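Local coordinates for ABC transporter, periplasmic substrate-binding protein (Thermotoga maritima, PDB 2HPG) that probably captures a small solute in the periplasm and hands it to a tripartite ATP-independent (TRAP) membrane transporter, at residues A7-R12 against N239-E244; D94-K99 against I105-K110; K112-M117 against I315-G320; T190-R195 against Y213-Y218; N206-G211 against K273-E278. All coordinates share one frame; numbering follows the deposited sequence.

Contact 1: A7-R12 against N239-E244; sequences AKYTLR and NSLPKE
S240 bonds OG to W237 O, back on its own helix, and only its carbonyl O comes near Y9, 4.2 Å from OH, too long for a bond. The motif is a CH-pi contact: a leucine methyl over a tyrosine face, where strand 9-14 of the sheet meets the turn that leads into helix 243-278, the long helix characteristic of TRAP binding proteins. L241 CD2 lies 3.5 Å from the centroid of the Y9 ring and only 17° from the ring normal. The two side chains slide past each other in opposite directions, and the methyl comes within 3.4 Å of Y9 CD1. On the opposite face of the ring rests K8 CG, from the residue just before, so the tyrosine is sandwiched between two aliphatic groups. At the far end of the ring P242, the N-cap residue of helix 243-278, brings its CD obliquely to 3.9 Å from Y9 CZ. An alanine in place of Y9 would take away the ring and is likely to open a gap under L241 CD2 and beside P242. The phenol oxygen makes a similar approach to the proline, with Y9 OH 3.6 Å from P242 CD.

Contact 2: D94-K99 against I105-K110; sequences DFMGAK and IEVLKK
V107 meets M96 and A98 with both of its methyls. CG1 touches the selenomethionine CB of M96 at 3.8 Å, while CG2 reaches the backbone, 3.7 Å from M96 O, and lies 4.3 Å from A98 CB. Chi1 of V107, 151°, leaves CG1 roughly anti to the backbone N, and the branched end straddles the turn instead of meeting it with one methyl. One shell out, the backbone fixes that turn. It is a Schellman motif that ends helix 92-95, with G97 N bonded to D94 O at 2.9 Å and G97 at phi 99°, where a CB would collide with M96 O. Farther out, salt bridges hold each segment in itself: K99 NZ meets D94 OD1 at 2.8 Å on the anti lone pair of that oxygen, and K110 NZ meets E106 OE2 at 2.6 Å from above the carboxylate plane. I93 supports both A98 and V107, and M96 also leans on L311, L314 and V318 of helix 308-318. Neither salt bridge crosses the contact; helix 101-112 is joined to the end of helix 92-95 by van der Waals packing of the valine methyls on carbon atoms and one carbonyl oxygen, sensitive to shape.

Contact 3: K112-M117 against I315-G320; sequences KQSPTM and IKEVKG
S114 and E317 bring the two backbones closest, their CA atoms 6.1 Å apart, where the start of helix 115-128 faces the last turn of helix 308-318. S114 is the N-cap: in the conformer described its OG accepts M117 N at 2.9 Å, while I111 O is a second partner of the same hydroxyl. E317 comes in from the other helix with CG anti to its carbonyl carbon (chi1 -63°) and the chain extended beyond, crossing T116 at about a right angle. Its OE1 takes the T116 N-H on the syn lone pair, 2.9 Å long and nearly straight at 168°. P115 flanks this bond, CD 3.2 Å from E317 OE1. The other oxygen, OE2, is modelled 2.4 Å from T116 OG1, a bond whose extreme shortness makes the exact length doubtful; Q313 NE2 also bonds to OE2. With T116 N bonded to E317 OE1 and M117 N to S114 OG, the dipole of helix 115-128 would probably stabilise the carboxylate's negative charge.

Contact 4: T190-R195 against Y213-Y218; sequences TAVQTR and YEVLKY
V192, on the last turn of helix 188-193, makes the apolar part of this contact with V215 and L216 in the loop that runs into strand 218-234. One methyl does the work: V192 CG1, anti to its backbone N at chi1 -179°, sits 3.9 Å from V215 CB and 3.9 Å from L216 CD2. It also lies 3.7 Å from V215 O, a packing contact; the oxygen's hydrogen bond comes from N147 ND2. The polar bonds lie within the helix end or go to residues outside, such as N147, which also accepts from K217 N. T190 O is gripped twice, by T194 N at 2.9 Å and by T194 OG1 at 2.5 Å, the two donors arriving from opposite faces of the carbonyl plane. R195 then closes the helix in a Schellman motif, its N bonded to V192 O. K217 and Y218, both facing T146, form a classic beta bulge. With no polar bond between them, helix end and loop are held mainly by close packing round V192 CG1, which depends on shape.

Contact 5: N206-G211 against K273-E278; sequences NVYNGG and KQKCIE
Y208 lays its ring across the lysine side chain of K275, the two side chains crossing at about a right angle. The ring swings out because CG is anti to the backbone N (chi1 -173°), and chi2 of 79° turns one face to the lysine. K275 CB sits over that face, 3.9 Å from the ring centroid and 28° off the normal, in a CH-pi contact whose closest atom is Y208 CE1 at 3.5 Å. The lysine is extended beyond CG, which carries CD along the same face toward the rim, 4.1 Å from Y208 CZ, while its end leads away. The pairing joins the final turn of helix 204-209 to helix 243-278, the long helix of this solute-binding family, near its C-terminal end. Helix 204-209 stops in a Schellman motif: G211 N bonds to Y208 O, and G211 itself has positive phi. An alanine at Y208 would remove the ring and would probably leave the K275 methylenes without their flat partner and freer to turn. Nearer the root of the tyrosine, C276 SG lies 4.0 Å from Y208 CB and 4.1 Å from V207 CG1.

In the fold
From the N terminus, contact 1 opens first, on strand 9-14, and closes only where helix 235-240 gives way to helix 243-278. Inside that loop contact 2 opens and closes at once, joining the end of helix 92-95 to helix 101-112. Contact 3 opens at the next helix and closes last, at the C-terminal helix 308-318, crossing contact 1 and touching contact 2 through V318 and M96. Contact 4, tying helix 188-193 to the loop before strand 218-234, nests inside contacts 1 and 3. Contact 5 ties helix 204-209 to helix 243-278 and nests inside contact 3; it crosses contact 4, where the Y213 ring packs on the backbone oxygen of Y208, and contact 1, about 40 Å away between centres.

Contact 1: A7-R12 against N239-E244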
# COMPACT_ATOMS: atom_id res chain seq x y z
N ALA A 7 30.63 0.76 -7.17
CA ALA A 7 30.07 1.86 -6.39
C ALA A 7 30.67 1.93 -5.00
O ALA A 7 31.16 0.93 -4.48
CB ALA A 7 28.55 1.70 -6.32
N LYS A 8 30.62 3.12 -4.40
CA LYS A 8 31.06 3.34 -3.03
C LYS A 8 30.02 2.87 -2.01
O LYS A 8 30.36 2.43 -0.91
CB LYS A 8 31.36 4.82 -2.81
CG LYS A 8 31.89 5.14 -1.43
CD LYS A 8 32.47 6.53 -1.36
CE LYS A 8 32.87 6.86 0.06
NZ LYS A 8 33.28 8.27 0.23
N TYR A 9 28.74 3.02 -2.34
CA TYR A 9 27.65 2.60 -1.49
C TYR A 9 26.74 1.72 -2.32
O TYR A 9 26.47 2.02 -3.48
CB TYR A 9 26.86 3.80 -0.99
CG TYR A 9 27.68 4.88 -0.34
CD1 TYR A 9 27.94 4.84 1.02
CD2 TYR A 9 28.17 5.96 -1.07
CE1 TYR A 9 28.68 5.83 1.63
CE2 TYR A 9 28.90 6.96 -0.46
CZ TYR A 9 29.16 6.88 0.90
OH TYR A 9 29.89 7.86 1.53
N THR A 10 26.28 0.61 -1.74
CA THR A 10 25.34 -0.27 -2.42
C THR A 10 24.13 -0.46 -1.50
O THR A 10 24.29 -0.69 -0.29
CB THR A 10 25.97 -1.61 -2.80
OG1 THR A 10 27.05 -1.37 -3.71
CG2 THR A 10 24.97 -2.52 -3.50
N LEU A 11 22.94 -0.29 -2.07
CA LEU A 11 21.66 -0.49 -1.37
C LEU A 11 20.94 -1.64 -2.06
O LEU A 11 20.78 -1.63 -3.27
CB LEU A 11 20.78 0.78 -1.45
CG LEU A 11 19.40 0.68 -0.78
CD1 LEU A 11 19.51 0.43 0.72
CD2 LEU A 11 18.56 1.95 -1.06
N ARG A 12 20.50 -2.63 -1.28
CA ARG A 12 19.66 -3.72 -1.79
C ARG A 12 18.22 -3.51 -1.32
O ARG A 12 17.93 -3.56 -0.14
CB ARG A 12 20.21 -5.06 -1.33
CG ARG A 12 21.66 -5.17 -1.73
CD ARG A 12 22.25 -6.57 -1.62
NE ARG A 12 23.61 -6.54 -2.18
CZ ARG A 12 24.67 -6.01 -1.57
NH1 ARG A 12 24.59 -5.48 -0.35
NH2 ARG A 12 25.83 -6.01 -2.19
N ASN A 239 21.99 7.83 7.09
CA ASN A 239 22.77 8.89 7.75
C ASN A 239 24.28 8.81 7.48
O ASN A 239 24.98 9.82 7.56
CB ASN A 239 22.52 8.87 9.27
CG ASN A 239 21.09 9.28 9.65
OD1 ASN A 239 20.35 9.87 8.86
ND2 ASN A 239 20.71 8.98 10.89
N SER A 240 24.76 7.62 7.14
CA SER A 240 26.17 7.43 6.77
C SER A 240 26.50 8.03 5.41
O SER A 240 27.67 8.18 5.06
CB SER A 240 26.52 5.95 6.76
OG SER A 240 26.25 5.36 5.49
N LEU A 241 25.47 8.31 4.61
CA LEU A 241 25.66 8.87 3.28
C LEU A 241 25.89 10.35 3.39
O LEU A 241 25.40 10.98 4.33
CB LEU A 241 24.41 8.69 2.42
CG LEU A 241 24.01 7.34 1.82
CD1 LEU A 241 22.75 7.59 0.99
CD2 LEU A 241 25.10 6.72 0.97
N PRO A 242 26.56 10.94 2.39
CA PRO A 242 26.64 12.39 2.34
C PRO A 242 25.26 13.01 2.16
O PRO A 242 24.41 12.42 1.50
CB PRO A 242 27.49 12.67 1.10
CG PRO A 242 27.82 11.37 0.50
CD PRO A 242 27.24 10.28 1.28
N LYS A 243 25.05 14.21 2.71
CA LYS A 243 23.76 14.90 2.62
C LYS A 243 23.24 15.07 1.20
O LYS A 243 22.04 14.95 0.97
CB LYS A 243 23.83 16.26 3.31
CG LYS A 243 24.00 16.17 4.81
CD LYS A 243 22.69 15.81 5.50
CE LYS A 243 22.88 15.69 7.00
NZ LYS A 243 23.74 14.51 7.35
N GLU A 244 24.11 15.35 0.24
CA GLU A 244 23.71 15.51 -1.15
C GLU A 244 23.07 14.23 -1.66
O GLU A 244 22.09 14.26 -2.42
CB GLU A 244 24.92 15.84 -2.03
CG GLU A 244 24.53 16.29 -3.44
CD GLU A 244 25.59 16.05 -4.50
OE1 GLU A 244 26.78 15.91 -4.15
OE2 GLU A 244 25.23 16.01 -5.70

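Contact 2: D94-K99 against I105-K110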
# COMPACT_ATOMS: atom_id res chain seq x y z
N ASP A 94 -10.33 8.85 1.80
CA ASP A 94 -11.63 9.52 1.58
C ASP A 94 -11.97 10.43 2.74
O ASP A 94 -12.45 11.54 2.54
CB ASP A 94 -12.76 8.51 1.37
CG ASP A 94 -12.82 8.01 -0.05
OD1 ASP A 94 -13.63 8.54 -0.84
OD2 ASP A 94 -12.02 7.13 -0.40
N PHE A 95 -11.74 9.96 3.96
CA PHE A 95 -11.84 10.80 5.14
C PHE A 95 -10.89 11.99 5.09
O PHE A 95 -11.20 13.03 5.65
CB PHE A 95 -11.58 9.99 6.40
CG PHE A 95 -12.58 8.89 6.65
CD1 PHE A 95 -13.93 9.09 6.43
CD2 PHE A 95 -12.18 7.68 7.18
CE1 PHE A 95 -14.85 8.08 6.69
CE2 PHE A 95 -13.08 6.67 7.43
CZ PHE A 95 -14.42 6.87 7.18
N MSE A 96 -9.76 11.85 4.41
CA MSE A 96 -8.86 13.00 4.27
C MSE A 96 -9.31 13.95 3.15
O MSE A 96 -8.70 15.01 2.95
CB MSE A 96 -7.41 12.54 4.04
CG MSE A 96 -6.84 11.66 5.15
SE MSE A 96 -6.81 12.50 6.93
CE MSE A 96 -5.78 14.11 6.48
N GLY A 97 -10.36 13.57 2.42
CA GLY A 97 -10.99 14.43 1.42
C GLY A 97 -10.61 14.19 -0.03
O GLY A 97 -11.03 14.94 -0.92
N ALA A 98 -9.79 13.18 -0.28
CA ALA A 98 -9.33 12.89 -1.64
C ALA A 98 -10.42 12.12 -2.35
O ALA A 98 -10.95 11.14 -1.82
CB ALA A 98 -8.06 12.08 -1.62
N LYS A 99 -10.78 12.59 -3.54
CA LYS A 99 -11.82 11.94 -4.35
C LYS A 99 -11.39 11.68 -5.78
O LYS A 99 -12.20 11.19 -6.56
CB LYS A 99 -13.11 12.78 -4.35
CG LYS A 99 -13.74 12.97 -3.00
CD LYS A 99 -14.46 11.72 -2.54
CE LYS A 99 -14.53 11.66 -1.04
NZ LYS A 99 -15.45 10.59 -0.59
N ILE A 105 -2.72 12.22 -4.24
CA ILE A 105 -1.31 12.62 -4.20
C ILE A 105 -1.11 13.94 -3.48
O ILE A 105 -0.14 14.10 -2.73
CB ILE A 105 -0.73 12.79 -5.64
CG1 ILE A 105 -0.60 11.43 -6.36
CG2 ILE A 105 0.63 13.52 -5.63
CD1 ILE A 105 0.03 10.31 -5.52
N GLU A 106 -2.01 14.90 -3.71
CA GLU A 106 -1.91 16.19 -3.03
C GLU A 106 -2.14 16.06 -1.53
O GLU A 106 -1.43 16.69 -0.75
CB GLU A 106 -2.87 17.24 -3.65
CG GLU A 106 -2.73 18.64 -3.01
CD GLU A 106 -1.26 19.10 -2.83
OE1 GLU A 106 -0.49 19.11 -3.83
OE2 GLU A 106 -0.88 19.45 -1.69
N VAL A 107 -3.10 15.25 -1.12
CA VAL A 107 -3.30 14.94 0.30
C VAL A 107 -2.06 14.30 0.95
O VAL A 107 -1.72 14.63 2.09
CB VAL A 107 -4.54 14.02 0.52
CG1 VAL A 107 -4.39 13.14 1.75
CG2 VAL A 107 -5.78 14.86 0.67
N LEU A 108 -1.42 13.39 0.24
CA LEU A 108 -0.19 12.73 0.72
C LEU A 108 0.91 13.78 0.94
O LEU A 108 1.57 13.77 1.97
CB LEU A 108 0.28 11.64 -0.26
CG LEU A 108 -0.61 10.40 -0.41
CD1 LEU A 108 0.03 9.34 -1.31
CD2 LEU A 108 -0.96 9.79 0.94
N LYS A 109 1.08 14.69 0.00
CA LYS A 109 2.04 15.81 0.19
C LYS A 109 1.72 16.65 1.42
O LYS A 109 2.62 17.01 2.17
CB LYS A 109 2.10 16.70 -1.04
CG LYS A 109 2.57 15.96 -2.26
CD LYS A 109 2.62 16.84 -3.47
CE LYS A 109 3.12 16.06 -4.66
NZ LYS A 109 2.91 16.79 -5.93
N LYS A 110 0.45 16.94 1.64
CA LYS A 110 0.03 17.68 2.82
C LYS A 110 0.27 16.88 4.08
O LYS A 110 0.61 17.44 5.12
CB LYS A 110 -1.44 18.10 2.73
CG LYS A 110 -1.69 19.23 1.75
CD LYS A 110 -1.26 20.60 2.33
CE LYS A 110 -1.51 21.78 1.36
NZ LYS A 110 -1.04 21.43 -0.04

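Contact 3: K112-M117 against I315-G320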
# COMPACT_ATOMS: atom_id res chain seq x y z
N LYS A 112 2.70 14.79 4.46
CA LYS A 112 4.14 14.73 4.66
C LYS A 112 4.66 15.97 5.38
O LYS A 112 5.44 15.87 6.31
CB LYS A 112 4.88 14.58 3.34
CG LYS A 112 6.37 14.37 3.52
CD LYS A 112 7.05 14.23 2.18
CE LYS A 112 8.50 14.73 2.17
NZ LYS A 112 8.89 15.03 0.76
N GLN A 113 4.21 17.15 4.95
CA GLN A 113 4.64 18.38 5.59
C GLN A 113 3.91 18.69 6.90
O GLN A 113 4.22 19.67 7.56
CB GLN A 113 4.60 19.55 4.61
CG GLN A 113 3.25 19.89 4.06
CD GLN A 113 3.32 20.68 2.77
OE1 GLN A 113 3.94 20.24 1.78
NE2 GLN A 113 2.69 21.85 2.76
N SER A 114 2.98 17.83 7.32
CA SER A 114 2.26 17.98 8.59
C SER A 114 3.21 17.80 9.77
O SER A 114 3.97 16.83 9.78
CB SER A 114 1.12 16.94 8.71
OG SER A 114 1.57 15.62 9.02
N PRO A 115 3.16 18.69 10.78
CA PRO A 115 3.90 18.45 12.02
C PRO A 115 3.71 17.05 12.61
O PRO A 115 4.68 16.44 13.07
CB PRO A 115 3.31 19.50 12.98
CG PRO A 115 2.87 20.60 12.10
CD PRO A 115 2.46 19.99 10.80
N THR A 116 2.47 16.55 12.61
CA THR A 116 2.19 15.23 13.17
C THR A 116 2.89 14.10 12.41
O THR A 116 3.46 13.21 13.04
CB THR A 116 0.68 14.94 13.20
OG1 THR A 116 0.04 15.91 14.03
CG2 THR A 116 0.41 13.55 13.75
N MSE A 117 2.87 14.12 11.08
CA MSE A 117 3.58 13.10 10.31
C MSE A 117 5.08 13.23 10.59
O MSE A 117 5.76 12.24 10.84
CB MSE A 117 3.32 13.21 8.81
CG MSE A 117 4.13 12.23 7.92
SE MSE A 117 3.96 10.32 8.40
CE MSE A 117 2.05 10.19 8.47
N ILE A 315 -6.47 15.31 9.93
CA ILE A 315 -7.52 16.12 9.27
C ILE A 315 -7.30 17.63 9.55
O ILE A 315 -7.27 18.46 8.62
CB ILE A 315 -8.94 15.69 9.72
CG1 ILE A 315 -9.33 14.34 9.08
CG2 ILE A 315 -9.97 16.73 9.33
CD1 ILE A 315 -10.44 13.59 9.79
N LYS A 316 -7.12 17.95 10.83
CA LYS A 316 -6.80 19.31 11.29
C LYS A 316 -5.68 20.02 10.53
O LYS A 316 -5.86 21.15 10.05
CB LYS A 316 -6.42 19.25 12.76
CG LYS A 316 -5.96 20.58 13.36
CD LYS A 316 -5.73 20.43 14.86
CE LYS A 316 -5.14 21.70 15.45
NZ LYS A 316 -4.98 21.56 16.92
N GLU A 317 -4.51 19.38 10.44
CA GLU A 317 -3.33 20.03 9.88
C GLU A 317 -3.36 20.13 8.36
O GLU A 317 -2.76 21.04 7.75
CB GLU A 317 -2.07 19.30 10.38
CG GLU A 317 -1.91 19.40 11.90
CD GLU A 317 -0.93 18.41 12.50
OE1 GLU A 317 0.10 18.12 11.85
OE2 GLU A 317 -1.18 17.94 13.63
N VAL A 318 -4.09 19.21 7.73
CA VAL A 318 -4.22 19.20 6.27
C VAL A 318 -5.28 20.19 5.73
O VAL A 318 -5.11 20.72 4.63
CB VAL A 318 -4.50 17.78 5.74
CG1 VAL A 318 -4.54 17.78 4.23
CG2 VAL A 318 -3.42 16.83 6.24
N LYS A 319 -6.33 20.47 6.51
CA LYS A 319 -7.43 21.39 6.07
C LYS A 319 -7.06 22.85 5.71
O LYS A 319 -7.94 23.70 5.51
CB LYS A 319 -8.62 21.35 7.06
CG LYS A 319 -9.56 20.18 6.79
CD LYS A 319 -10.87 20.22 7.59
CE LYS A 319 -11.89 19.19 7.07
NZ LYS A 319 -12.97 18.81 8.03
N GLY A 320 -5.76 23.14 5.60
CA GLY A 320 -5.28 24.19 4.71
C GLY A 320 -5.67 23.80 3.28
O GLY A 320 -6.16 22.69 3.08

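Contact 4: T190-R195 against Y213-Y218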
# COMPACT_ATOMS: atom_id res chain seq x y z
N THR A 190 -6.50 -21.07 -4.95
CA THR A 190 -6.71 -22.37 -4.28
C THR A 190 -7.75 -22.29 -3.17
O THR A 190 -8.61 -23.16 -3.02
CB THR A 190 -5.41 -22.88 -3.64
OG1 THR A 190 -4.37 -22.92 -4.62
CG2 THR A 190 -5.58 -24.27 -3.03
N ALA A 191 -7.65 -21.24 -2.36
CA ALA A 191 -8.62 -21.04 -1.26
C ALA A 191 -10.05 -20.86 -1.77
O ALA A 191 -11.00 -21.33 -1.16
CB ALA A 191 -8.20 -19.87 -0.39
N VAL A 192 -10.22 -20.18 -2.90
CA VAL A 192 -11.54 -20.00 -3.52
C VAL A 192 -12.01 -21.32 -4.16
O VAL A 192 -13.10 -21.80 -3.87
CB VAL A 192 -11.55 -18.87 -4.57
CG1 VAL A 192 -12.95 -18.71 -5.18
CG2 VAL A 192 -11.09 -17.53 -3.95
N GLN A 193 -11.18 -21.93 -4.99
CA GLN A 193 -11.58 -23.20 -5.64
C GLN A 193 -11.90 -24.31 -4.63
O GLN A 193 -12.83 -25.09 -4.83
CB GLN A 193 -10.50 -23.69 -6.63
CG GLN A 193 -10.99 -24.88 -7.48
CD GLN A 193 -10.08 -25.23 -8.64
OE1 GLN A 193 -8.91 -24.84 -8.68
NE2 GLN A 193 -10.62 -26.00 -9.60
N THR A 194 -11.16 -24.38 -3.53
CA THR A 194 -11.44 -25.39 -2.49
C THR A 194 -12.45 -24.93 -1.43
O THR A 194 -12.69 -25.63 -0.45
CB THR A 194 -10.14 -25.81 -1.80
OG1 THR A 194 -9.53 -24.66 -1.20
CG2 THR A 194 -9.17 -26.46 -2.79
N ARG A 195 -13.02 -23.73 -1.63
CA ARG A 195 -14.09 -23.19 -0.78
C ARG A 195 -13.66 -22.89 0.67
O ARG A 195 -14.50 -22.90 1.57
CB ARG A 195 -15.32 -24.12 -0.82
CG ARG A 195 -15.62 -24.58 -2.23
CD ARG A 195 -17.07 -24.81 -2.52
NE ARG A 195 -17.53 -26.12 -2.08
CZ ARG A 195 -17.22 -27.28 -2.66
NH1 ARG A 195 -16.40 -27.33 -3.71
NH2 ARG A 195 -17.71 -28.42 -2.16
N TYR A 213 -10.60 -14.18 -12.13
CA TYR A 213 -11.87 -14.12 -12.85
C TYR A 213 -12.40 -15.51 -13.23
O TYR A 213 -13.59 -15.67 -13.51
CB TYR A 213 -11.73 -13.26 -14.11
CG TYR A 213 -10.55 -13.62 -14.97
CD1 TYR A 213 -10.60 -14.70 -15.84
CD2 TYR A 213 -9.39 -12.87 -14.92
CE1 TYR A 213 -9.51 -15.03 -16.63
CE2 TYR A 213 -8.29 -13.21 -15.70
CZ TYR A 213 -8.36 -14.28 -16.56
OH TYR A 213 -7.26 -14.59 -17.33
N GLU A 214 -11.54 -16.52 -13.21
CA GLU A 214 -11.98 -17.91 -13.45
C GLU A 214 -12.84 -18.45 -12.31
O GLU A 214 -13.63 -19.38 -12.50
CB GLU A 214 -10.77 -18.81 -13.65
CG GLU A 214 -9.90 -18.50 -14.86
CD GLU A 214 -10.50 -18.92 -16.20
OE1 GLU A 214 -11.62 -19.46 -16.22
OE2 GLU A 214 -9.83 -18.71 -17.25
N VAL A 215 -12.71 -17.88 -11.11
CA VAL A 215 -13.37 -18.46 -9.91
C VAL A 215 -14.23 -17.48 -9.11
O VAL A 215 -14.97 -17.90 -8.22
CB VAL A 215 -12.33 -19.18 -8.99
CG1 VAL A 215 -11.95 -20.52 -9.58
CG2 VAL A 215 -11.06 -18.28 -8.70
N LEU A 216 -14.10 -16.19 -9.40
CA LEU A 216 -14.91 -15.14 -8.81
C LEU A 216 -15.53 -14.32 -9.96
O LEU A 216 -14.87 -13.98 -10.93
CB LEU A 216 -14.05 -14.26 -7.89
CG LEU A 216 -13.40 -14.91 -6.67
CD1 LEU A 216 -12.20 -14.07 -6.17
CD2 LEU A 216 -14.44 -15.08 -5.52
N LYS A 217 -16.81 -14.01 -9.82
CA LYS A 217 -17.57 -13.35 -10.87
C LYS A 217 -17.68 -11.83 -10.70
O LYS A 217 -17.66 -11.10 -11.69
CB LYS A 217 -18.98 -13.95 -10.98
CG LYS A 217 -19.91 -13.17 -11.91
CD LYS A 217 -21.16 -13.94 -12.24
CE LYS A 217 -22.19 -13.04 -12.95
NZ LYS A 217 -23.36 -13.82 -13.45
N TYR A 218 -17.81 -11.36 -9.45
CA TYR A 218 -18.13 -9.95 -9.20
C TYR A 218 -17.00 -9.09 -8.64
O TYR A 218 -16.32 -9.47 -7.68
CB TYR A 218 -19.30 -9.83 -8.23
CG TYR A 218 -20.59 -10.39 -8.76
CD1 TYR A 218 -21.42 -9.62 -9.55
CD2 TYR A 218 -20.98 -11.69 -8.47
CE1 TYR A 218 -22.60 -10.12 -10.07
CE2 TYR A 218 -22.15 -12.21 -8.97
CZ TYR A 218 -22.95 -11.42 -9.76
OH TYR A 218 -24.11 -11.91 -10.26

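Contact 5: N206-G211 against K273-E278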
# COMPACT_ATOMS: atom_id res chain seq x y z
N ASN A 206 -4.39 -7.13 -9.71
CA ASN A 206 -4.24 -8.35 -8.90
C ASN A 206 -5.21 -9.41 -9.40
O ASN A 206 -4.84 -10.58 -9.57
CB ASN A 206 -4.60 -8.10 -7.43
CG ASN A 206 -3.63 -7.20 -6.68
OD1 ASN A 206 -2.45 -7.06 -7.04
ND2 ASN A 206 -4.12 -6.58 -5.62
N VAL A 207 -6.46 -9.02 -9.59
CA VAL A 207 -7.50 -9.97 -10.01
C VAL A 207 -7.17 -10.51 -11.40
O VAL A 207 -7.24 -11.71 -11.64
CB VAL A 207 -8.90 -9.33 -10.04
CG1 VAL A 207 -9.93 -10.29 -10.69
CG2 VAL A 207 -9.33 -8.94 -8.61
N TYR A 208 -6.78 -9.63 -12.31
CA TYR A 208 -6.50 -10.09 -13.68
C TYR A 208 -5.24 -10.98 -13.77
O TYR A 208 -5.25 -12.07 -14.40
CB TYR A 208 -6.35 -8.91 -14.64
CG TYR A 208 -6.21 -9.39 -16.09
CD1 TYR A 208 -7.32 -9.77 -16.81
CD2 TYR A 208 -4.96 -9.46 -16.71
CE1 TYR A 208 -7.21 -10.23 -18.13
CE2 TYR A 208 -4.83 -9.92 -18.03
CZ TYR A 208 -5.97 -10.30 -18.73
OH TYR A 208 -5.90 -10.75 -20.05
N ASN A 209 -4.14 -10.50 -13.21
CA ASN A 209 -2.87 -11.23 -13.27
C ASN A 209 -2.93 -12.55 -12.50
O ASN A 209 -2.23 -13.48 -12.84
CB ASN A 209 -1.73 -10.36 -12.76
CG ASN A 209 -1.41 -9.20 -13.70
OD1 ASN A 209 -1.51 -9.34 -14.92
ND2 ASN A 209 -0.99 -8.08 -13.14
N GLY A 210 -3.75 -12.63 -11.47
CA GLY A 210 -3.96 -13.90 -10.77
C GLY A 210 -4.96 -14.86 -11.42
O GLY A 210 -5.20 -15.97 -10.88
N GLY A 211 -5.56 -14.44 -12.54
CA GLY A 211 -6.59 -15.20 -13.23
C GLY A 211 -7.77 -15.50 -12.34
O GLY A 211 -8.46 -16.50 -12.52
N LYS A 273 -9.49 -3.23 -15.64
CA LYS A 273 -10.96 -3.29 -15.53
C LYS A 273 -11.57 -3.77 -16.83
O LYS A 273 -12.39 -4.68 -16.83
CB LYS A 273 -11.55 -1.93 -15.12
CG LYS A 273 -13.07 -1.93 -14.92
CD LYS A 273 -13.58 -0.62 -14.34
CE LYS A 273 -15.09 -0.63 -14.17
NZ LYS A 273 -15.59 0.63 -13.56
N GLN A 274 -11.16 -3.15 -17.93
CA GLN A 274 -11.64 -3.56 -19.26
C GLN A 274 -11.28 -4.99 -19.58
O GLN A 274 -12.10 -5.72 -20.17
CB GLN A 274 -11.05 -2.66 -20.38
CG GLN A 274 -11.41 -1.20 -20.34
CD GLN A 274 -12.89 -0.91 -20.22
OE1 GLN A 274 -13.50 -1.21 -19.20
NE2 GLN A 274 -13.46 -0.29 -21.25
N LYS A 275 -10.07 -5.41 -19.22
CA LYS A 275 -9.67 -6.81 -19.44
C LYS A 275 -10.50 -7.76 -18.61
O LYS A 275 -10.83 -8.84 -19.06
CB LYS A 275 -8.19 -7.02 -19.14
CG LYS A 275 -7.27 -6.43 -20.18
CD LYS A 275 -5.86 -6.37 -19.73
CE LYS A 275 -4.92 -6.31 -20.93
NZ LYS A 275 -3.59 -5.73 -20.57
N CYS A 276 -10.84 -7.37 -17.39
CA CYS A 276 -11.65 -8.23 -16.51
C CYS A 276 -13.08 -8.38 -17.04
O CYS A 276 -13.67 -9.46 -17.01
CB CYS A 276 -11.69 -7.67 -15.08
SG CYS A 276 -10.17 -7.95 -14.08
N ILE A 277 -13.65 -7.26 -17.49
CA ILE A 277 -14.94 -7.26 -18.18
C ILE A 277 -14.88 -8.20 -19.37
O ILE A 277 -15.74 -9.05 -19.54
CB ILE A 277 -15.35 -5.84 -18.61
CG1 ILE A 277 -15.71 -5.00 -17.38
CG2 ILE A 277 -16.58 -5.86 -19.53
CD1 ILE A 277 -16.06 -3.54 -17.71
N GLU A 278 -13.82 -8.08 -20.16
CA GLU A 278 -13.63 -8.97 -21.31
C GLU A 278 -13.43 -10.46 -20.95
O GLU A 278 -13.55 -11.32 -21.82
CB GLU A 278 -12.49 -8.45 -22.15
CG GLU A 278 -12.84 -7.10 -22.77
CD GLU A 278 -11.66 -6.21 -23.08
OE1 GLU A 278 -10.49 -6.59 -22.86
OE2 GLU A 278 -11.92 -5.08 -23.54